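Local coordinates for protein imidazoleglycerol-phosphate dehydratase (Staphylococcus aureus subsp. aureus, PDB 2AE8) that dehydrates imidazoleglycerol phosphate to imidazole acetol phosphate, the sixth step of histidine biosynthesis, as a manganese-dependent enzyme that assembles from 24 copies of its chain, at residues 128-133 with 191-196; 143-148 with 177-182; 104-109 with 171-176; 48-53 with 75-80. All blocks are in the same frame, centred on the assembly; numbering follows the deposited sequence.

The four contacts span a sandwich of two four-stranded mixed sheets with helices between them, a fold built by duplication of a half-domain. Contact 4 comes first along the chain and closes within the sheet holding strands 43-48 and 77-82. Contacts 1 and 2 belong to the other sheet, where strand 175-182 lies between strands 128-135 and 141-145; their centres are about 8 Å apart. Contact 1 carries the metal ligand Glu191. Contact 3, interleaved in sequence with contacts 1 and 2, joins helix 90-111 to the chain entering strand 175-182 and, by packing of Met108 on Leu76, links the helical layer to both sheets. Contacts 2 and 4, centres about 27 Å apart, flank the chain's centre.

Contact 1: 128-133 with 191-196. With MG (magnesium ion), chain L.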
loop_
_atom_site.group_PDB
_atom_site.type_symbol
_atom_site.label_atom_id
_atom_site.label_comp_id
_atom_site.label_asym_id
_atom_site.label_seq_id
_atom_site.Cartn_x
_atom_site.Cartn_y
_atom_site.Cartn_z
ATOM N N THR B 128 0.454 23.825 -25.922
ATOM C CA THR B 128 -0.904 23.899 -25.375
ATOM C C THR B 128 -1.921 23.498 -26.421
ATOM O O THR B 128 -1.734 23.777 -27.614
ATOM C CB THR B 128 -1.211 25.332 -24.913
ATOM O OG1 THR B 128 -0.464 25.601 -23.730
ATOM C CG2 THR B 128 -2.707 25.533 -24.607
ATOM N N LEU B 129 -2.996 22.854 -25.979
ATOM C CA LEU B 129 -4.165 22.639 -26.828
ATOM C C LEU B 129 -5.415 22.943 -26.001
ATOM O O LEU B 129 -5.572 22.396 -24.906
ATOM C CB LEU B 129 -4.210 21.199 -27.359
ATOM C CG LEU B 129 -5.418 20.826 -28.235
ATOM C CD1 LEU B 129 -5.387 21.548 -29.600
ATOM C CD2 LEU B 129 -5.458 19.329 -28.432
ATOM N N ALA B 130 -6.272 23.838 -26.493
ATOM C CA ALA B 130 -7.541 24.092 -25.834
ATOM C C ALA B 130 -8.725 23.772 -26.728
ATOM O O ALA B 130 -8.648 23.917 -27.968
ATOM C CB ALA B 130 -7.622 25.529 -25.325
ATOM N N ARG B 131 -9.813 23.330 -26.097
ATOM C CA ARG B 131 -11.091 23.153 -26.778
ATOM C C ARG B 131 -12.135 23.989 -26.068
ATOM O O ARG B 131 -12.256 23.938 -24.842
ATOM C CB ARG B 131 -11.553 21.691 -26.795
ATOM C CG ARG B 131 -12.978 21.505 -27.346
ATOM C CD ARG B 131 -13.504 20.092 -27.163
ATOM N NE ARG B 131 -13.669 19.760 -25.748
ATOM C CZ ARG B 131 -13.119 18.700 -25.163
ATOM N NH1 ARG B 131 -12.373 17.858 -25.876
ATOM N NH2 ARG B 131 -13.322 18.484 -23.866
ATOM N N VAL B 132 -12.909 24.743 -26.841
ATOM C CA VAL B 132 -14.055 25.458 -26.277
ATOM C C VAL B 132 -15.297 25.122 -27.084
ATOM O O VAL B 132 -15.263 25.130 -28.320
ATOM C CB VAL B 132 -13.827 26.963 -26.190
ATOM C CG1 VAL B 132 -15.077 27.653 -25.650
ATOM C CG2 VAL B 132 -12.604 27.259 -25.280
ATOM N N VAL B 133 -16.371 24.818 -26.363
ATOM C CA VAL B 133 -17.666 24.457 -26.931
ATOM C C VAL B 133 -18.653 25.496 -26.427
ATOM O O VAL B 133 -18.785 25.675 -25.222
ATOM C CB VAL B 133 -18.137 23.038 -26.449
ATOM C CG1 VAL B 133 -19.549 22.739 -26.943
ATOM C CG2 VAL B 133 -17.157 21.944 -26.923
ATOM N N GLU B 191 -4.067 32.288 -23.927
ATOM C CA GLU B 191 -4.271 32.704 -25.312
ATOM C C GLU B 191 -5.057 31.677 -26.119
ATOM O O GLU B 191 -5.999 32.038 -26.824
ATOM C CB GLU B 191 -2.941 33.056 -25.984
ATOM C CG GLU B 191 -3.088 33.495 -27.422
ATOM C CD GLU B 191 -1.952 34.391 -27.892
ATOM O OE1 GLU B 191 -1.033 34.701 -27.101
ATOM O OE2 GLU B 191 -1.981 34.787 -29.069
ATOM N N ALA B 192 -4.684 30.399 -26.036
ATOM C CA ALA B 192 -5.457 29.340 -26.704
ATOM C C ALA B 192 -6.928 29.355 -26.277
ATOM O O ALA B 192 -7.831 29.203 -27.109
ATOM C CB ALA B 192 -4.827 27.944 -26.449
ATOM N N ILE B 193 -7.177 29.541 -24.979
ATOM C CA ILE B 193 -8.555 29.601 -24.461
ATOM C C ILE B 193 -9.338 30.815 -25.034
ATOM O O ILE B 193 -10.478 30.673 -25.478
ATOM C CB ILE B 193 -8.581 29.646 -22.920
ATOM C CG1 ILE B 193 -8.116 28.294 -22.320
ATOM C CG2 ILE B 193 -9.990 30.036 -22.391
ATOM C CD1 ILE B 193 -7.824 28.388 -20.829
ATOM N N PHE B 194 -8.727 31.997 -25.010
ATOM C CA PHE B 194 -9.355 33.181 -25.617
ATOM C C PHE B 194 -9.596 33.012 -27.110
ATOM O O PHE B 194 -10.675 33.344 -27.594
ATOM C CB PHE B 194 -8.549 34.454 -25.351
ATOM C CG PHE B 194 -8.942 35.164 -24.101
ATOM C CD1 PHE B 194 -9.980 36.100 -24.117
ATOM C CD2 PHE B 194 -8.280 34.904 -22.899
ATOM C CE1 PHE B 194 -10.359 36.774 -22.956
ATOM C CE2 PHE B 194 -8.647 35.577 -21.705
ATOM C CZ PHE B 194 -9.697 36.522 -21.736
ATOM N N LYS B 195 -8.618 32.480 -27.836
ATOM C CA LYS B 195 -8.788 32.229 -29.263
ATOM C C LYS B 195 -9.928 31.244 -29.548
ATOM O O LYS B 195 -10.789 31.496 -30.393
ATOM C CB LYS B 195 -7.487 31.753 -29.928
ATOM C CG LYS B 195 -6.372 32.840 -30.067
ATOM C CD LYS B 195 -5.117 32.329 -30.836
ATOM C CE LYS B 195 -5.457 31.790 -32.252
ATOM N NZ LYS B 195 -4.218 31.551 -33.084
ATOM N N ALA B 196 -9.936 30.119 -28.841
ATOM C CA ALA B 196 -10.947 29.096 -29.048
ATOM C C ALA B 196 -12.344 29.578 -28.672
ATOM O O ALA B 196 -13.283 29.311 -29.400
ATOM C CB ALA B 196 -10.594 27.819 -28.274
HETATM MG MG MG L . 0.027 36.519 -26.918
#
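Ala130 and Val132 face Ala192, Ile193 and Ala196 across a closely packed strand-helix interface. The axes of the segments approach to 7.5 Å with a signed crossing angle of -31°, a spacing that the small side chains permit. Apolar contacts make up most of it. Ala192 CB is met by two strand residues: Thr128 CG2 lies 3.7 Å from it and Ala130 CB 3.9 Å from it. One helical turn on, Ala196 CB sits 3.6 Å from Val132 CG2. Ile193 reaches in from the flank, its CG1 lying 4.1 Å from Ala130 CB. With OG1 of Thr128 beside the backbone N (chi1 -72°), CG2 is the branch that faces Ala192.

The strand side chains also touch the helix backbone. Val132 CG2 stands 4.0 Å from Ile193 O.

The polar chemistry points away from the strand. Glu191 is extended, with CG anti to its backbone N (chi1 -180°), and this carries OE1 to 2.1 Å from the magnesium ion. OE2 stays well beyond bonding distance, so the carboxylate binds through one oxygen. His187 of the same helix and His92 of a neighbouring subunit bind the same ion, which places the site at a subunit interface. On the strand's far side, Arg131 makes a salt bridge with Asp179.

Strand 128-135 packs on one side of helix 186-205 while the helix offers a metal ligand from another, the helix-on-sheet layering of this duplicated sandwich fold, set beside the metal site that manganese occupies in the working enzyme.

Contact 2: 143-148 with 177-182; sequences SFNASL and HIDLIR
Asn145 pairs with Asp179 and donates to Ile178 O in a parallel beta ladder between strands 141-145 and 175-182, which are joined through helix 159-171 as a beta-alpha-beta crossover. The short axes run nearly parallel, 4.8 Å apart. Ile178 N donates to Ser143 O, Asn145 N to Ile178 O, and Leu180 N to Asn145 O at 3.0 Å, the characteristic stagger of a parallel pair.

The Asn145 side chain leaves the ladder on the face of Ser143, His177 and Asp179. Its CB rests 3.3 Å from Asp179 OD1. With CG beside the backbone N (chi1 -54°), the amide folds back along its own strand, its plane within 10° of that of the neighbouring Asp179 carboxylate. At the tip, ND2 donates to Ser143 OG at 2.9 Å, which helps hold the amide flat, and more obliquely to Ile178 O at 3.3 Å. That carbonyl therefore takes two N-H groups of one residue, from opposite faces of its plane. Asp179 OD1 makes a salt bridge with Arg182 of a neighbouring subunit.

On the other face, Phe144 and Ile178 meet through their CD1 atoms, and farther along Ala146 CB packs 3.7 Å from Leu180 CB. His177, whose nitrogens bond to Asp126 O and Arg182 of a neighbouring subunit, has Ser143 CB over one ring face, 3.5 Å from the centroid and 15° off the normal.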
loop_
_atom_site.group_PDB
_atom_site.type_symbol
_atom_site.label_atom_id
_atom_site.label_comp_id
_atom_site.label_asym_id
_atom_site.label_seq_id
_atom_site.Cartn_x
_atom_site.Cartn_y
_atom_site.Cartn_z
ATOM N N SER B 143 -18.642 25.416 -17.678
ATOM C CA SER B 143 -17.772 24.365 -17.164
ATOM C C SER B 143 -16.333 24.734 -17.534
ATOM O O SER B 143 -15.940 24.656 -18.692
ATOM C CB SER B 143 -18.195 23.023 -17.758
ATOM O OG SER B 143 -17.375 21.987 -17.285
ATOM N N PHE B 144 -15.572 25.202 -16.543
ATOM C CA PHE B 144 -14.219 25.702 -16.774
ATOM C C PHE B 144 -13.226 24.675 -16.245
ATOM O O PHE B 144 -13.156 24.442 -15.040
ATOM C CB PHE B 144 -14.032 27.037 -16.033
ATOM C CG PHE B 144 -12.735 27.732 -16.354
ATOM C CD1 PHE B 144 -12.660 28.635 -17.410
ATOM C CD2 PHE B 144 -11.576 27.464 -15.607
ATOM C CE1 PHE B 144 -11.467 29.275 -17.713
ATOM C CE2 PHE B 144 -10.382 28.101 -15.901
ATOM C CZ PHE B 144 -10.330 29.015 -16.955
ATOM N N ASN B 145 -12.473 24.054 -17.137
ATOM C CA ASN B 145 -11.631 22.914 -16.762
ATOM C C ASN B 145 -10.242 23.163 -17.305
ATOM O O ASN B 145 -9.892 22.657 -18.375
ATOM C CB ASN B 145 -12.195 21.648 -17.398
ATOM C CG ASN B 145 -13.657 21.440 -17.077
ATOM O OD1 ASN B 145 -13.999 20.997 -15.986
ATOM N ND2 ASN B 145 -14.535 21.783 -18.026
ATOM N N ALA B 146 -9.489 24.010 -16.609
ATOM C CA ALA B 146 -8.164 24.419 -17.040
ATOM C C ALA B 146 -7.348 24.826 -15.816
ATOM O O ALA B 146 -7.652 25.832 -15.169
ATOM C CB ALA B 146 -8.270 25.597 -18.021
ATOM N N SER B 147 -6.332 24.039 -15.488
ATOM C CA SER B 147 -5.409 24.377 -14.410
ATOM C C SER B 147 -4.252 25.093 -15.057
ATOM O O SER B 147 -3.430 24.473 -15.741
ATOM C CB SER B 147 -4.905 23.111 -13.712
ATOM O OG SER B 147 -6.004 22.367 -13.205
ATOM N N LEU B 148 -4.188 26.400 -14.853
ATOM C CA LEU B 148 -3.158 27.210 -15.493
ATOM C C LEU B 148 -1.838 27.051 -14.757
ATOM O O LEU B 148 -1.841 26.903 -13.538
ATOM C CB LEU B 148 -3.607 28.661 -15.538
ATOM C CG LEU B 148 -4.963 28.878 -16.220
ATOM C CD1 LEU B 148 -5.409 30.326 -16.064
ATOM C CD2 LEU B 148 -4.937 28.479 -17.734
ATOM N N HIS B 177 -18.360 25.102 -22.402
ATOM C CA HIS B 177 -17.361 24.218 -21.793
ATOM C C HIS B 177 -15.982 24.617 -22.298
ATOM O O HIS B 177 -15.724 24.589 -23.503
ATOM C CB HIS B 177 -17.651 22.744 -22.122
ATOM C CG HIS B 177 -18.800 22.164 -21.335
ATOM N ND1 HIS B 177 -18.664 21.056 -20.528
ATOM C CD2 HIS B 177 -20.094 22.553 -21.219
ATOM C CE1 HIS B 177 -19.818 20.789 -19.941
ATOM N NE2 HIS B 177 -20.706 21.676 -20.355
ATOM N N ILE B 178 -15.104 24.979 -21.363
ATOM C CA ILE B 178 -13.715 25.297 -21.673
ATOM C C ILE B 178 -12.818 24.191 -21.107
ATOM O O ILE B 178 -12.888 23.877 -19.911
ATOM C CB ILE B 178 -13.317 26.672 -21.078
ATOM C CG1 ILE B 178 -14.102 27.804 -21.786
ATOM C CG2 ILE B 178 -11.798 26.870 -21.152
ATOM C CD1 ILE B 178 -13.877 29.184 -21.217
ATOM N N ASP B 179 -11.983 23.616 -21.968
ATOM C CA ASP B 179 -11.113 22.500 -21.582
ATOM C C ASP B 179 -9.690 22.755 -22.075
ATOM O O ASP B 179 -9.467 22.938 -23.275
ATOM C CB ASP B 179 -11.610 21.182 -22.202
ATOM C CG ASP B 179 -12.769 20.554 -21.428
ATOM O OD1 ASP B 179 -12.514 20.043 -20.314
ATOM O OD2 ASP B 179 -13.930 20.524 -21.934
ATOM N N LEU B 180 -8.735 22.754 -21.152
ATOM C CA LEU B 180 -7.338 22.775 -21.511
ATOM C C LEU B 180 -6.936 21.328 -21.648
ATOM O O LEU B 180 -6.796 20.630 -20.642
ATOM C CB LEU B 180 -6.517 23.400 -20.385
ATOM C CG LEU B 180 -5.526 24.530 -20.647
ATOM C CD1 LEU B 180 -4.472 24.557 -19.516
ATOM C CD2 LEU B 180 -4.889 24.506 -22.024
ATOM N N ILE B 181 -6.752 20.857 -22.876
ATOM C CA ILE B 181 -6.430 19.443 -23.097
ATOM C C ILE B 181 -4.996 19.142 -22.663
ATOM O O ILE B 181 -4.732 18.109 -22.061
ATOM C CB ILE B 181 -6.695 19.008 -24.551
ATOM C CG1 ILE B 181 -8.209 19.109 -24.825
ATOM C CG2 ILE B 181 -6.159 17.586 -24.795
ATOM C CD1 ILE B 181 -8.520 19.338 -26.238
ATOM N N ARG B 182 -4.086 20.065 -22.962
ATOM C CA ARG B 182 -2.724 20.032 -22.436
ATOM C C ARG B 182 -2.186 21.459 -22.387
ATOM O O ARG B 182 -2.665 22.323 -23.116
ATOM C CB ARG B 182 -1.812 19.095 -23.244
ATOM C CG ARG B 182 -1.690 19.405 -24.743
ATOM C CD ARG B 182 -0.735 18.392 -25.429
ATOM N NE ARG B 182 -1.292 17.047 -25.280
ATOM C CZ ARG B 182 -2.085 16.459 -26.164
ATOM N NH1 ARG B 182 -2.377 17.057 -27.323
ATOM N NH2 ARG B 182 -2.569 15.259 -25.890
HETATM O O HOH W 1 -10.209 19.348 -19.190
#

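Contact 3: 104-109 with 171-176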
loop_
_atom_site.group_PDB
_atom_site.type_symbol
_atom_site.label_atom_id
_atom_site.label_comp_id
_atom_site.label_asym_id
_atom_site.label_seq_id
_atom_site.Cartn_x
_atom_site.Cartn_y
_atom_site.Cartn_z
ATOM N N LEU B 104 -24.229 42.786 -23.170
ATOM C CA LEU B 104 -24.348 43.291 -24.543
ATOM C C LEU B 104 -24.496 42.149 -25.531
ATOM O O LEU B 104 -25.277 42.237 -26.494
ATOM C CB LEU B 104 -23.162 44.189 -24.899
ATOM C CG LEU B 104 -23.082 45.470 -24.067
ATOM C CD1 LEU B 104 -21.781 46.202 -24.399
ATOM C CD2 LEU B 104 -24.328 46.387 -24.263
ATOM N N LEU B 105 -23.786 41.045 -25.276
ATOM C CA LEU B 105 -23.935 39.864 -26.123
ATOM C C LEU B 105 -25.365 39.354 -26.094
ATOM O O LEU B 105 -25.913 38.970 -27.133
ATOM C CB LEU B 105 -22.950 38.746 -25.737
ATOM C CG LEU B 105 -21.508 38.898 -26.231
ATOM C CD1 LEU B 105 -20.599 37.741 -25.693
ATOM C CD2 LEU B 105 -21.476 38.949 -27.745
ATOM N N LEU B 106 -25.968 39.352 -24.909
ATOM C CA LEU B 106 -27.347 38.880 -24.780
ATOM C C LEU B 106 -28.271 39.776 -25.620
ATOM O O LEU B 106 -29.103 39.277 -26.372
ATOM C CB LEU B 106 -27.797 38.836 -23.318
ATOM C CG LEU B 106 -29.234 38.340 -23.081
ATOM C CD1 LEU B 106 -29.518 36.973 -23.747
ATOM C CD2 LEU B 106 -29.567 38.299 -21.606
ATOM N N GLU B 107 -28.080 41.089 -25.524
ATOM C CA GLU B 107 -28.852 42.025 -26.359
ATOM C C GLU B 107 -28.704 41.708 -27.832
ATOM O O GLU B 107 -29.701 41.587 -28.541
ATOM C CB GLU B 107 -28.476 43.478 -26.055
ATOM C CG GLU B 107 -28.972 43.919 -24.684
ATOM C CD GLU B 107 -30.358 43.358 -24.359
ATOM O OE1 GLU B 107 -31.297 43.563 -25.173
ATOM O OE2 GLU B 107 -30.512 42.707 -23.294
HETATM N N MSE B 108 -27.466 41.487 -28.270
HETATM C CA MSE B 108 -27.180 41.074 -29.645
HETATM C C MSE B 108 -27.854 39.762 -30.051
HETATM O O MSE B 108 -28.378 39.626 -31.182
HETATM C CB MSE B 108 -25.671 40.961 -29.853
HETATM C CG MSE B 108 -25.294 40.498 -31.236
HETATM SE SE MSE B 108 -23.391 40.291 -31.452
HETATM C CE MSE B 108 -22.808 42.098 -30.932
ATOM N N ILE B 109 -27.819 38.786 -29.144
ATOM C CA ILE B 109 -28.414 37.479 -29.391
ATOM C C ILE B 109 -29.940 37.566 -29.491
ATOM O O ILE B 109 -30.548 36.971 -30.383
ATOM C CB ILE B 109 -27.978 36.449 -28.295
ATOM C CG1 ILE B 109 -26.526 36.028 -28.537
ATOM C CG2 ILE B 109 -28.876 35.242 -28.325
ATOM C CD1 ILE B 109 -25.790 35.470 -27.304
ATOM N N ASN B 171 -23.793 36.019 -18.099
ATOM C CA ASN B 171 -24.612 37.190 -18.441
ATOM C C ASN B 171 -25.076 37.205 -19.894
ATOM O O ASN B 171 -26.131 37.757 -20.204
ATOM C CB ASN B 171 -23.899 38.476 -18.028
ATOM C CG ASN B 171 -23.859 38.623 -16.553
ATOM O OD1 ASN B 171 -24.871 38.935 -15.926
ATOM N ND2 ASN B 171 -22.706 38.312 -15.955
ATOM N N ALA B 172 -24.301 36.570 -20.774
ATOM C CA ALA B 172 -24.737 36.296 -22.132
ATOM C C ALA B 172 -25.723 35.132 -22.268
ATOM O O ALA B 172 -26.274 34.902 -23.364
ATOM C CB ALA B 172 -23.526 36.093 -23.050
ATOM N N ARG B 173 -25.951 34.402 -21.171
ATOM C CA ARG B 173 -26.819 33.205 -21.153
ATOM C C ARG B 173 -26.372 32.148 -22.165
ATOM O O ARG B 173 -27.206 31.571 -22.897
ATOM C CB ARG B 173 -28.308 33.567 -21.356
ATOM C CG ARG B 173 -28.808 34.689 -20.435
ATOM C CD ARG B 173 -30.324 34.847 -20.512
ATOM N NE ARG B 173 -31.004 33.627 -20.097
ATOM C CZ ARG B 173 -31.283 33.325 -18.836
ATOM N NH1 ARG B 173 -30.956 34.172 -17.872
ATOM N NH2 ARG B 173 -31.880 32.172 -18.540
ATOM N N LEU B 174 -25.058 31.911 -22.221
ATOM C CA LEU B 174 -24.489 30.818 -23.021
ATOM C C LEU B 174 -24.254 29.596 -22.143
ATOM O O LEU B 174 -24.054 29.728 -20.936
ATOM C CB LEU B 174 -23.125 31.214 -23.633
ATOM C CG LEU B 174 -23.022 32.576 -24.324
ATOM C CD1 LEU B 174 -21.557 32.910 -24.628
ATOM C CD2 LEU B 174 -23.869 32.605 -25.605
ATOM N N THR B 175 -24.300 28.415 -22.745
ATOM C CA THR B 175 -23.734 27.223 -22.107
ATOM C C THR B 175 -22.353 27.061 -22.747
ATOM O O THR B 175 -22.241 26.997 -23.985
ATOM C CB THR B 175 -24.592 25.966 -22.350
ATOM O OG1 THR B 175 -25.906 26.177 -21.820
ATOM C CG2 THR B 175 -23.977 24.749 -21.650
ATOM N N THR B 176 -21.306 27.028 -21.929
ATOM C CA THR B 176 -19.931 26.972 -22.461
ATOM C C THR B 176 -19.077 25.969 -21.681
ATOM O O THR B 176 -19.101 25.976 -20.457
ATOM C CB THR B 176 -19.276 28.378 -22.438
ATOM O OG1 THR B 176 -20.020 29.256 -23.299
ATOM C CG2 THR B 176 -17.813 28.337 -22.911
#
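Leu106 meets Asn171 and Arg173 away from their flat ends, so neither the amide nor the guanidinium group lays a face or edge on residues 104-109. From Asn171 it is the backbone O that comes in, 3.7 Å from Leu106 CB. From Arg173 it is the aliphatic stem: CD lies 3.7 Å from Leu106 CD2, with CG close behind. The leucine points there because CG is anti to its backbone N (chi1 -179°), which swings both methyls over the incoming chain. The arginine bends about CG-CD (chi3 61°), and its NH2 bonds to Asn171 OD1 of a neighbouring subunit, an exchange returned by that subunit's Arg173. The Asn171 amide also donates through ND2 to Ala167 O.

Between these residues the chain ends helix 159-171 in a Schellman motif, with Arg173 at positive phi (57°), and heads for strand 175-182. The contact therefore brings the C-terminal end of one helix against the flank of another in the helical layer of the sandwich. Leu104 and Met108, on other sides of helix 90-111, pack on strands 31-36 and 43-48.

Deeper in, the fit is mainly apolar. Leu105 CB touches Ala172 CB at 3.8 Å, and Leu106 CA and Ala172 CA come to 4.5 Å. One turn on, Ile109 extends CD1 to 3.8 Å from Leu174 CD2, the two branches crossing at a slant. The same Ile109 CD1 lies 4.0 Å from Ala172 O.

Contact 4: 48-53 with 75-80; sequences SDDQSP and GLSLNI
Ser48 and Ser77 form an antiparallel hydrogen-bonded pair of the mixed sheet, between neighbouring strands 43-48 and 77-82, where the first gives way to a loop leading on to strand 55-57. Both amides and both carbonyls are used: Ser77 N donates to Ser48 O at 2.7 Å, nearly straight at 169°, and Ser48 N to Ser77 O at 3.0 Å, each in the carbonyl plane. The Ser48 hydroxyl bonds to Met30 O.

Beyond this pair the loop folds over the Ser77 hydroxyl. Ser77 OG lies 3.0 Å from Asp50 OD1 and equally far from Ser52 O, and its single proton could serve either. Asp50 OD1 also closes an Asx turn: Ser52 N donates to it at 3.1 Å from well above the carboxylate plane, and Ser52 OG at 2.7 Å on the syn side, both from one face. Gly75 O faces another acceptor, Asp50 O, at 3.0 Å. Leu76 CD2 is the apolar element, 3.5 Å from Asp49 CG.

The bonds to Asp50 OD1 would suit an ionised carboxylate, and with one hydroxyl proton before two acceptors, Ser77 probably donates to only one at a time.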
loop_
_atom_site.group_PDB
_atom_site.type_symbol
_atom_site.label_atom_id
_atom_site.label_comp_id
_atom_site.label_asym_id
_atom_site.label_seq_id
_atom_site.Cartn_x
_atom_site.Cartn_y
_atom_site.Cartn_z
ATOM N N SER B 48 -20.192 45.403 -31.623
ATOM C CA SER B 48 -20.895 45.364 -32.907
ATOM C C SER B 48 -20.436 44.200 -33.773
ATOM O O SER B 48 -19.245 43.889 -33.804
ATOM C CB SER B 48 -20.686 46.680 -33.662
ATOM O OG SER B 48 -21.536 46.736 -34.782
ATOM N N ASP B 49 -21.374 43.582 -34.496
ATOM C CA ASP B 49 -21.051 42.480 -35.413
ATOM C C ASP B 49 -20.776 42.990 -36.826
ATOM O O ASP B 49 -21.287 42.453 -37.811
ATOM C CB ASP B 49 -22.152 41.399 -35.426
ATOM C CG ASP B 49 -21.662 40.046 -36.001
ATOM O OD1 ASP B 49 -20.520 39.973 -36.512
ATOM O OD2 ASP B 49 -22.417 39.044 -35.932
ATOM N N ASP B 50 -19.984 44.047 -36.920
ATOM C CA ASP B 50 -19.517 44.523 -38.207
ATOM C C ASP B 50 -17.998 44.398 -38.217
ATOM O O ASP B 50 -17.432 43.599 -37.447
ATOM C CB ASP B 50 -19.996 45.959 -38.474
ATOM C CG ASP B 50 -19.363 46.987 -37.549
ATOM O OD1 ASP B 50 -18.472 46.630 -36.739
ATOM O OD2 ASP B 50 -19.751 48.176 -37.644
ATOM N N GLN B 51 -17.330 45.185 -39.057
ATOM C CA GLN B 51 -15.880 45.107 -39.114
ATOM C C GLN B 51 -15.147 46.439 -38.909
ATOM O O GLN B 51 -14.082 46.675 -39.482
ATOM C CB GLN B 51 -15.430 44.371 -40.382
ATOM C CG GLN B 51 -14.243 43.425 -40.139
ATOM C CD GLN B 51 -14.156 42.954 -38.691
ATOM O OE1 GLN B 51 -14.688 41.898 -38.329
ATOM N NE2 GLN B 51 -13.501 43.753 -37.850
ATOM N N SER B 52 -15.713 47.284 -38.056
ATOM C CA SER B 52 -15.086 48.535 -37.654
ATOM C C SER B 52 -13.892 48.303 -36.710
ATOM O O SER B 52 -13.851 47.292 -35.997
ATOM C CB SER B 52 -16.123 49.420 -36.972
ATOM O OG SER B 52 -16.860 48.668 -36.024
ATOM N N PRO B 53 -12.909 49.227 -36.710
ATOM C CA PRO B 53 -11.769 49.119 -35.788
ATOM C C PRO B 53 -12.182 49.065 -34.317
ATOM O O PRO B 53 -13.168 49.695 -33.925
ATOM C CB PRO B 53 -10.954 50.394 -36.070
ATOM C CG PRO B 53 -11.884 51.308 -36.818
ATOM C CD PRO B 53 -12.785 50.402 -37.593
ATOM N N GLY B 75 -15.015 38.137 -34.772
ATOM C CA GLY B 75 -15.565 39.044 -35.786
ATOM C C GLY B 75 -16.330 40.230 -35.209
ATOM O O GLY B 75 -16.906 41.029 -35.959
ATOM N N LEU B 76 -16.354 40.353 -33.884
ATOM C CA LEU B 76 -17.078 41.446 -33.232
ATOM C C LEU B 76 -16.159 42.603 -32.884
ATOM O O LEU B 76 -15.030 42.393 -32.443
ATOM C CB LEU B 76 -17.798 40.960 -31.971
ATOM C CG LEU B 76 -18.659 39.698 -32.105
ATOM C CD1 LEU B 76 -19.056 39.185 -30.738
ATOM C CD2 LEU B 76 -19.889 39.964 -32.965
ATOM N N SER B 77 -16.655 43.827 -33.061
ATOM C CA SER B 77 -15.881 45.016 -32.744
ATOM C C SER B 77 -16.163 45.452 -31.323
ATOM O O SER B 77 -17.320 45.615 -30.925
ATOM C CB SER B 77 -16.212 46.153 -33.723
ATOM O OG SER B 77 -16.221 45.642 -35.050
ATOM N N LEU B 78 -15.099 45.637 -30.561
ATOM C CA LEU B 78 -15.212 46.102 -29.197
ATOM C C LEU B 78 -14.603 47.473 -29.047
ATOM O O LEU B 78 -13.498 47.733 -29.527
ATOM C CB LEU B 78 -14.477 45.152 -28.240
ATOM C CG LEU B 78 -15.244 44.156 -27.394
ATOM C CD1 LEU B 78 -14.240 43.333 -26.581
ATOM C CD2 LEU B 78 -16.224 44.864 -26.468
ATOM N N ASN B 79 -15.319 48.348 -28.362
ATOM C CA ASN B 79 -14.740 49.596 -27.928
ATOM C C ASN B 79 -14.932 49.753 -26.443
ATOM O O ASN B 79 -16.055 49.801 -25.950
ATOM C CB ASN B 79 -15.299 50.779 -28.720
ATOM C CG ASN B 79 -14.850 50.749 -30.162
ATOM O OD1 ASN B 79 -13.810 51.296 -30.501
ATOM N ND2 ASN B 79 -15.592 50.042 -31.003
ATOM N N ILE B 80 -13.815 49.809 -25.733
ATOM C CA ILE B 80 -13.852 49.857 -24.289
ATOM C C ILE B 80 -13.089 51.058 -23.785
ATOM O O ILE B 80 -11.941 51.283 -24.152
ATOM C CB ILE B 80 -13.274 48.566 -23.650
ATOM C CG1 ILE B 80 -14.029 47.329 -24.166
ATOM C CG2 ILE B 80 -13.317 48.663 -22.123
ATOM C CD1 ILE B 80 -13.529 45.993 -23.622
HETATM O O HOH W 2 -17.736 40.109 -38.177
#